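Cellulose 1,4-beta-cellobiosidase (PDB 4JJJ) probably hydrolyses beta-1,4 linkages of cellulose to release cellobiose, this chain being the glycoside hydrolase family 48 catalytic domain of a longer cellulase. Local coordinates at residues S1-F6 against F630-D634; I449-V454 against T524-L528; E133-Y138 against D344-G348. The protein carries 1 engineered substitution. All blocks are in the same frame, centred on the assembly; numbering follows the deposited sequence.

Interaction 1. Residues S1-F6 against F630-D634. With ZN (zinc ion), chain S.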
loop_
_atom_site.group_PDB
_atom_site.type_symbol
_atom_site.label_atom_id
_atom_site.label_comp_id
_atom_site.label_asym_id
_atom_site.label_seq_id
_atom_site.Cartn_x
_atom_site.Cartn_y
_atom_site.Cartn_z
ATOM N N SER A 1 11.084 25.320 18.161
ATOM C CA SER A 1 11.464 24.951 16.769
ATOM C C SER A 1 10.529 23.828 16.232
ATOM O O SER A 1 9.760 23.157 16.997
ATOM C CB SER A 1 12.940 24.457 16.715
ATOM O OG SER A 1 13.130 23.247 17.401
ATOM N N TYR A 2 10.640 23.599 14.903
ATOM C CA TYR A 2 9.952 22.412 14.406
ATOM C C TYR A 2 10.667 21.162 14.858
ATOM O O TYR A 2 10.081 20.128 14.819
ATOM C CB TYR A 2 9.704 22.456 12.843
ATOM C CG TYR A 2 8.527 23.285 12.453
ATOM C CD1 TYR A 2 7.280 22.824 12.701
ATOM C CD2 TYR A 2 8.633 24.554 11.865
ATOM C CE1 TYR A 2 6.165 23.580 12.449
ATOM C CE2 TYR A 2 7.512 25.309 11.581
ATOM C CZ TYR A 2 6.242 24.804 11.867
ATOM O OH TYR A 2 5.074 25.521 11.643
ATOM N N ASP A 3 11.963 21.169 15.193
ATOM C CA ASP A 3 12.595 19.965 15.708
ATOM C C ASP A 3 11.974 19.717 17.124
ATOM O O ASP A 3 11.789 18.563 17.479
ATOM C CB ASP A 3 14.131 20.078 15.751
ATOM C CG ASP A 3 14.888 19.361 14.515
ATOM O OD1 ASP A 3 16.116 19.769 14.392
ATOM O OD2 ASP A 3 14.322 18.492 13.681
ATOM N N GLN A 4 11.598 20.756 17.862
ATOM C CA GLN A 4 10.853 20.598 19.169
ATOM C C GLN A 4 9.473 19.986 18.938
ATOM O O GLN A 4 9.100 19.062 19.624
ATOM C CB GLN A 4 10.659 21.908 19.955
ATOM C CG GLN A 4 11.633 21.938 21.136
ATOM C CD GLN A 4 13.077 21.656 20.708
ATOM O OE1 GLN A 4 13.596 20.509 20.809
ATOM N NE2 GLN A 4 13.754 22.723 20.191
ATOM N N ALA A 5 8.875 20.446 17.830
ATOM C CA ALA A 5 7.513 19.900 17.428
ATOM C C ALA A 5 7.651 18.450 17.030
ATOM O O ALA A 5 6.755 17.635 17.386
ATOM C CB ALA A 5 6.882 20.725 16.365
ATOM N N PHE A 6 8.697 18.131 16.248
ATOM C CA PHE A 6 8.962 16.724 15.916
ATOM C C PHE A 6 9.051 15.915 17.217
ATOM O O PHE A 6 8.456 14.880 17.365
ATOM C CB PHE A 6 10.230 16.569 15.087
ATOM C CG PHE A 6 10.698 15.146 15.054
ATOM C CD1 PHE A 6 10.049 14.202 14.335
ATOM C CD2 PHE A 6 11.786 14.773 15.811
ATOM C CE1 PHE A 6 10.451 12.843 14.389
ATOM C CE2 PHE A 6 12.203 13.467 15.834
ATOM C CZ PHE A 6 11.547 12.496 15.164
ATOM N N PHE A 630 7.366 17.951 10.306
ATOM C CA PHE A 630 8.076 18.841 11.240
ATOM C C PHE A 630 9.573 18.661 11.181
ATOM O O PHE A 630 10.323 19.668 11.099
ATOM C CB PHE A 630 7.599 18.638 12.671
ATOM C CG PHE A 630 6.128 18.934 12.898
ATOM C CD1 PHE A 630 5.390 19.888 12.134
ATOM C CD2 PHE A 630 5.506 18.358 13.994
ATOM C CE1 PHE A 630 4.039 20.162 12.437
ATOM C CE2 PHE A 630 4.151 18.606 14.282
ATOM C CZ PHE A 630 3.444 19.536 13.575
ATOM N N ALA A 631 9.979 17.401 11.224
ATOM C CA ALA A 631 11.429 17.111 11.091
ATOM C C ALA A 631 12.010 17.576 9.772
ATOM O O ALA A 631 13.136 18.071 9.738
ATOM C CB ALA A 631 11.724 15.695 11.348
ATOM N N ALA A 632 11.292 17.382 8.642
ATOM C CA ALA A 632 11.760 17.814 7.341
ATOM C C ALA A 632 11.957 19.306 7.328
ATOM O O ALA A 632 12.849 19.829 6.638
ATOM C CB ALA A 632 10.849 17.379 6.227
ATOM N N HIS A 633 11.069 20.034 7.972
ATOM C CA HIS A 633 11.180 21.494 7.957
ATOM C C HIS A 633 12.576 21.892 8.466
ATOM O O HIS A 633 13.239 22.698 7.856
ATOM C CB HIS A 633 10.081 22.208 8.763
ATOM C CG HIS A 633 10.312 23.708 8.855
ATOM N ND1 HIS A 633 11.293 24.258 9.652
ATOM C CD2 HIS A 633 9.716 24.737 8.228
ATOM C CE1 HIS A 633 11.289 25.564 9.493
ATOM N NE2 HIS A 633 10.342 25.866 8.640
ATOM N N ASP A 634 13.004 21.351 9.597
ATOM C CA ASP A 634 14.305 21.790 10.105
ATOM C C ASP A 634 15.489 21.222 9.330
ATOM O O ASP A 634 16.493 21.863 9.164
ATOM C CB ASP A 634 14.414 21.577 11.587
ATOM C CG ASP A 634 13.783 22.788 12.385
ATOM O OD1 ASP A 634 12.993 23.624 11.788
ATOM O OD2 ASP A 634 14.157 22.891 13.582
HETATM ZN ZN ZN S . 9.789 27.772 8.339
HETATM O O HOH W 1 11.975 25.652 13.333
HETATM O O HOH W 2 14.969 16.897 11.547
HETATM O O HOH W 3 16.519 22.493 14.516
HETATM O O HOH W 4 9.078 28.567 10.091
#
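The two ends of the catalytic domain meet here, over 600 residues apart in sequence, and Asp634 reaches across to the first turn of helix 2-14, by one weak hydrogen bond, from Asp3 N to Asp634 OD2 (3.2 Å), and through water. One water links Tyr2 N (2.9 Å) to Asp634 OD1 (2.7 Å), and another donates to both Asp3 OD1 (2.8 Å) and Asp634 OD2 (2.6 Å), bridging two carboxylates whose like charges, Asp3 OD1 and Asp634 OD2, are 3.8 Å apart. The same Asp634 OD1 accepts from His633 ND1 (2.8 Å), a His-carboxylate hydrogen bond consistent with holding the imidazole in place, while His633 NE2 binds zinc at 2.0 Å; Glu526 is a further ligand. In that turn Ser1 OG accepts from Gln4 N (3.0 Å), an ST motif.

The rest of the contact is largely apolar. The Tyr2 ring joins Phe630 and His633 in an aromatic cluster, with Tyr2 CD1 near Phe630 CD1 (3.5 Å) and Tyr2 CD2 over the His633 ring, 3.5 Å from His633 ND1. It is slid past Phe630, with centroids 5.6 Å apart and planes at 30°. Ala5 CB makes a CH-pi contact with the Phe630 ring, 4.1 Å from its centroid, while Phe6 CD1 rests on Ala631 CB (3.7 Å). Leu533 of helix 519-533 touches both Tyr2 and Phe630.

The axes of segments 2-6 and 630-634 approach to 7.7 Å at 153°, so here the first and last helices run nearly antiparallel, as expected where an (alpha/alpha)6 barrel closes on itself.

Interaction 2. Residues I449-V454 against T524-L528. With FE (Fe (III) ion), chain M; ZN (zinc ion), chain S.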
loop_
_atom_site.group_PDB
_atom_site.type_symbol
_atom_site.label_atom_id
_atom_site.label_comp_id
_atom_site.label_asym_id
_atom_site.label_seq_id
_atom_site.Cartn_x
_atom_site.Cartn_y
_atom_site.Cartn_z
ATOM N N ILE A 449 -1.384 23.748 -5.019
ATOM C CA ILE A 449 -1.492 25.036 -4.312
ATOM C C ILE A 449 -2.850 25.702 -4.552
ATOM O O ILE A 449 -3.484 26.184 -3.581
ATOM C CB ILE A 449 -0.277 25.934 -4.668
ATOM C CG1 ILE A 449 0.996 25.307 -4.089
ATOM C CG2 ILE A 449 -0.533 27.345 -4.137
ATOM C CD1 ILE A 449 2.239 26.070 -4.505
ATOM N N GLN A 450 -3.274 25.706 -5.798
ATOM C CA GLN A 450 -4.534 26.361 -6.244
ATOM C C GLN A 450 -5.758 25.759 -5.604
ATOM O O GLN A 450 -6.823 26.356 -5.629
ATOM C CB GLN A 450 -4.665 26.157 -7.723
ATOM C CG GLN A 450 -3.795 27.018 -8.582
ATOM C CD GLN A 450 -2.810 27.937 -7.844
ATOM O OE1 GLN A 450 -1.577 27.734 -7.931
ATOM N NE2 GLN A 450 -3.341 29.041 -7.215
ATOM N N HIS A 451 -5.635 24.533 -5.071
ATOM C CA HIS A 451 -6.723 23.833 -4.393
ATOM C C HIS A 451 -6.488 23.605 -2.926
ATOM O O HIS A 451 -7.181 22.791 -2.331
ATOM C CB HIS A 451 -6.999 22.490 -5.160
ATOM C CG HIS A 451 -7.444 22.740 -6.545
ATOM N ND1 HIS A 451 -6.575 22.891 -7.612
ATOM C CD2 HIS A 451 -8.684 22.961 -7.052
ATOM C CE1 HIS A 451 -7.233 23.255 -8.680
ATOM N NE2 HIS A 451 -8.513 23.281 -8.378
ATOM N N THR A 452 -5.589 24.368 -2.346
ATOM C CA THR A 452 -5.286 24.311 -0.926
ATOM C C THR A 452 -5.601 25.640 -0.272
ATOM O O THR A 452 -5.260 26.707 -0.837
ATOM C CB THR A 452 -3.770 23.963 -0.755
ATOM O OG1 THR A 452 -3.506 22.667 -1.306
ATOM C CG2 THR A 452 -3.388 23.899 0.687
ATOM N N ASP A 453 -6.189 25.595 0.924
ATOM C CA ASP A 453 -6.498 26.806 1.711
ATOM C C ASP A 453 -5.943 26.686 3.066
ATOM O O ASP A 453 -6.384 25.837 3.820
ATOM C CB ASP A 453 -8.006 27.024 1.781
ATOM C CG ASP A 453 -8.385 28.341 2.511
ATOM O OD1 ASP A 453 -7.519 29.070 3.020
ATOM O OD2 ASP A 453 -9.641 28.495 2.526
ATOM N N VAL A 454 -4.865 27.449 3.359
ATOM C CA VAL A 454 -4.188 27.277 4.641
ATOM C C VAL A 454 -4.907 28.073 5.754
ATOM O O VAL A 454 -4.519 28.031 6.858
ATOM C CB VAL A 454 -2.653 27.621 4.574
ATOM C CG1 VAL A 454 -2.016 26.847 3.453
ATOM C CG2 VAL A 454 -2.419 29.116 4.261
ATOM N N THR A 524 2.869 28.149 1.297
ATOM C CA THR A 524 1.779 27.180 1.501
ATOM C C THR A 524 2.163 26.142 2.527
ATOM O O THR A 524 1.391 25.839 3.416
ATOM C CB THR A 524 1.328 26.560 0.143
ATOM O OG1 THR A 524 1.004 27.651 -0.736
ATOM C CG2 THR A 524 0.153 25.623 0.244
ATOM N N ALA A 525 3.354 25.545 2.346
ATOM C CA ALA A 525 3.844 24.554 3.277
ATOM C C ALA A 525 3.855 25.089 4.700
ATOM O O ALA A 525 3.419 24.417 5.639
ATOM C CB ALA A 525 5.231 24.121 2.885
ATOM N N GLU A 526 4.345 26.326 4.847
ATOM C CA GLU A 526 4.478 26.881 6.190
ATOM C C GLU A 526 3.073 27.032 6.804
ATOM O O GLU A 526 2.898 26.768 8.011
ATOM C CB GLU A 526 5.125 28.258 6.153
ATOM C CG GLU A 526 6.593 28.266 5.791
ATOM C CD GLU A 526 7.578 27.813 6.879
ATOM O OE1 GLU A 526 7.245 27.061 7.821
ATOM O OE2 GLU A 526 8.761 28.264 6.777
ATOM N N GLY A 527 2.083 27.440 6.002
ATOM C CA GLY A 527 0.709 27.566 6.469
ATOM C C GLY A 527 0.077 26.251 6.873
ATOM O O GLY A 527 -0.623 26.160 7.841
ATOM N N LEU A 528 0.412 25.193 6.114
ATOM C CA LEU A 528 0.002 23.830 6.485
ATOM C C LEU A 528 0.633 23.313 7.797
ATOM O O LEU A 528 -0.053 22.739 8.655
ATOM C CB LEU A 528 0.277 22.860 5.343
ATOM C CG LEU A 528 -0.529 23.128 4.059
ATOM C CD1 LEU A 528 -0.121 22.174 2.984
ATOM C CD2 LEU A 528 -2.048 23.074 4.351
HETATM FE FE FE M . -9.901 24.201 -9.869
HETATM ZN ZN ZN S . 9.789 27.772 8.339
HETATM O O HOH W 5 -2.420 27.624 -1.077
HETATM O O HOH W 6 -2.246 28.281 8.489
HETATM O O HOH W 4 9.078 28.567 10.091
HETATM O O HOH W 7 -10.441 25.297 -8.335
HETATM O O HOH W 8 -9.060 25.994 -10.250
HETATM O O HOH W 9 -8.960 23.128 -11.334
#
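Val454, in the m rotamer (chi1 -53°), fits over a gap in helix 519-533 left by Gly527: its CB lies 3.8 Å from Gly527 C, and a beta carbon on the glycine would clash with Val454 CG2. Val454 CG1 reaches Thr524 O (3.6 Å) and Leu528 CD2 (3.9 Å). Leu528 is mt, which brings its end nearer the loop, so that Leu528 CD2 also meets Thr452 CG2 at 4.0 Å. Here the chain leaving helix 435-450 folds over a neighbouring helix of the (alpha/alpha)6 barrel. Thr452 and Thr524 are both m; their hydroxyls bond to the backbone carbonyls of Ala448 and Thr520, and their methyls face each other, Thr452 CG2 to Thr524 CG2 at 4.0 Å. Ile449, mt, places CG2 3.7 Å from Thr524 OG1. No direct hydrogen bond joins the segments, but a water donates to Val454 O (2.8 Å) and Gly527 O (2.7 Å). His451, which takes no part in the contact, binds iron through NE2 (2.2 Å).

Interaction 3. Residues E133-Y138 against D344-G348. With NA (sodium ion), chain I.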
loop_
_atom_site.group_PDB
_atom_site.type_symbol
_atom_site.label_atom_id
_atom_site.label_comp_id
_atom_site.label_asym_id
_atom_site.label_seq_id
_atom_site.Cartn_x
_atom_site.Cartn_y
_atom_site.Cartn_z
ATOM N N GLU A 133 17.849 -16.679 -9.212
ATOM C CA GLU A 133 18.850 -15.673 -8.900
ATOM C C GLU A 133 18.798 -15.197 -7.448
ATOM O O GLU A 133 19.827 -14.972 -6.759
ATOM C CB GLU A 133 18.685 -14.441 -9.819
ATOM C CG GLU A 133 19.447 -13.238 -9.349
ATOM C CD GLU A 133 19.246 -12.070 -10.321
ATOM O OE1 GLU A 133 18.107 -11.690 -10.373
ATOM O OE2 GLU A 133 20.220 -11.584 -10.970
ATOM N N LEU A 134 17.578 -14.981 -6.954
ATOM C CA LEU A 134 17.410 -14.641 -5.505
ATOM C C LEU A 134 17.928 -15.768 -4.589
ATOM O O LEU A 134 18.534 -15.466 -3.587
ATOM C CB LEU A 134 15.945 -14.269 -5.202
ATOM C CG LEU A 134 15.527 -12.952 -5.914
ATOM C CD1 LEU A 134 14.015 -12.848 -5.958
ATOM C CD2 LEU A 134 16.100 -11.733 -5.288
ATOM N N SER A 135 17.625 -17.004 -4.944
ATOM C CA SER A 135 18.076 -18.140 -4.148
ATOM C C SER A 135 19.602 -18.197 -4.156
ATOM O O SER A 135 20.209 -18.400 -3.109
ATOM C CB SER A 135 17.495 -19.444 -4.685
ATOM O OG SER A 135 18.229 -20.514 -4.100
ATOM N N SER A 136 20.215 -18.006 -5.311
ATOM C CA SER A 136 21.665 -17.994 -5.426
ATOM C C SER A 136 22.296 -16.823 -4.743
ATOM O O SER A 136 23.449 -16.900 -4.312
ATOM C CB SER A 136 22.103 -18.050 -6.891
ATOM O OG SER A 136 21.676 -19.241 -7.518
ATOM N N THR A 137 21.574 -15.684 -4.624
ATOM C CA THR A 137 22.150 -14.551 -4.002
ATOM C C THR A 137 22.084 -14.647 -2.441
ATOM O O THR A 137 22.970 -14.084 -1.711
ATOM C CB THR A 137 21.464 -13.222 -4.521
ATOM O OG1 THR A 137 21.697 -13.174 -5.933
ATOM C CG2 THR A 137 21.923 -11.977 -3.807
ATOM N N TYR A 138 20.948 -15.130 -1.933
ATOM C CA TYR A 138 20.650 -15.048 -0.515
ATOM C C TYR A 138 20.777 -16.368 0.257
ATOM O O TYR A 138 20.684 -16.369 1.491
ATOM C CB TYR A 138 19.282 -14.361 -0.298
ATOM C CG TYR A 138 19.343 -12.912 -0.826
ATOM C CD1 TYR A 138 20.138 -11.982 -0.192
ATOM C CD2 TYR A 138 18.711 -12.526 -1.969
ATOM C CE1 TYR A 138 20.254 -10.673 -0.673
ATOM C CE2 TYR A 138 18.750 -11.215 -2.422
ATOM C CZ TYR A 138 19.587 -10.337 -1.830
ATOM O OH TYR A 138 19.711 -9.042 -2.296
ATOM N N ASP A 344 22.434 -6.996 -4.184
ATOM C CA ASP A 344 23.518 -7.928 -4.436
ATOM C C ASP A 344 23.311 -8.885 -5.568
ATOM O O ASP A 344 24.267 -9.520 -6.045
ATOM C CB ASP A 344 23.758 -8.731 -3.147
ATOM C CG ASP A 344 24.400 -7.948 -2.011
ATOM O OD1 ASP A 344 24.910 -6.825 -2.225
ATOM O OD2 ASP A 344 24.370 -8.548 -0.873
ATOM N N SER A 345 22.094 -9.077 -6.020
ATOM C CA SER A 345 21.858 -10.022 -7.132
ATOM C C SER A 345 22.539 -9.505 -8.430
ATOM O O SER A 345 22.662 -8.302 -8.662
ATOM C CB SER A 345 20.358 -10.164 -7.304
ATOM O OG SER A 345 19.894 -8.949 -7.769
ATOM N N PRO A 346 22.931 -10.402 -9.285
ATOM C CA PRO A 346 23.664 -9.922 -10.465
ATOM C C PRO A 346 22.858 -8.972 -11.389
ATOM O O PRO A 346 23.519 -8.149 -12.016
ATOM C CB PRO A 346 23.986 -11.236 -11.185
ATOM C CG PRO A 346 24.282 -12.160 -9.964
ATOM C CD PRO A 346 23.038 -11.867 -9.123
ATOM N N THR A 347 21.542 -9.071 -11.408
ATOM C CA THR A 347 20.743 -8.169 -12.258
ATOM C C THR A 347 19.834 -7.169 -11.508
ATOM O O THR A 347 19.102 -6.392 -12.145
ATOM C CB THR A 347 19.960 -8.908 -13.292
ATOM O OG1 THR A 347 18.838 -9.622 -12.738
ATOM C CG2 THR A 347 20.894 -9.755 -14.165
ATOM N N GLY A 348 19.886 -7.160 -10.177
ATOM C CA GLY A 348 19.030 -6.290 -9.385
ATOM C C GLY A 348 19.234 -4.821 -9.694
ATOM O O GLY A 348 18.284 -4.065 -9.768
HETATM NA NA NA I . 23.768 -8.482 1.293
HETATM O O HOH W 10 24.124 -11.328 -0.587
HETATM O O HOH W 11 21.258 -7.052 -1.486
HETATM O O HOH W 12 25.520 -7.259 0.958
HETATM O O HOH W 13 24.597 -9.201 3.021
HETATM O O HOH W 14 21.613 -7.643 1.297
HETATM O O HOH W 15 21.262 -8.621 2.416
#
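Asp344 opens the loop with its CB against Thr137 CG2 (3.8 Å), and its carboxylate binds sodium through OD2 at 2.2 Å, a site shared with Asp254. Two waters extend this end of the contact: one donates to Asp344 OD2 (2.8 Å) and Thr137 O (3.2 Å), the other accepts from Asp344 N (2.9 Å) and donates to Tyr138 OH (2.6 Å), a hydroxyl also bonded to Asp261. Ser345 comes next, its CA 3.4 Å from Thr137 OG1, which bonds back to Glu133 O (2.7 Å) within its own helix. Ser345 CB lies 3.7 Å from Glu133 CD. Pro346 follows, with CD 3.4 Å from Glu133 OE2 and 3.7 Å from Thr137 OG1. At Thr347 the direct bonding is concentrated: Glu133 OE2 accepts from both Thr347 N (2.9 Å) and Thr347 OG1 (3.0 Å), while Glu133 OE1 pairs with Arg264; Thr347 OG1 also bonds to Lys290. Gly348 N lies 3.0 Å from Ser345 OG, which is held by Asp261 as well. Ser345 OG thus makes a weak capping bond at the start of helix 348-365, and the glutamate of helix 131-138 clasps the capped turn at the domain surface.

In the fold
Interactions 1 and 2 are neighbours, with centres 18 Å apart, and share one zinc site: His633 of interaction 1 and Glu526 of interaction 2 both bind the metal, along with a common water, and His633 CD2 lies 3.4 Å from Glu526 OE1. Helix 519-533 therefore connects the junction of the chain ends to the loop 449-454. Interaction 3 is remote, its centre 40 Å from that of interaction 1 and 45 Å from that of interaction 2, and it carries a separate sodium site. In sequence, interaction 1 encloses both others, which follow one another. All three centres lie 25 to 26 Å from the chain centre, and none includes the predicted proton donor Glu51 or the engineered Asn224, at the predicted nucleophile position.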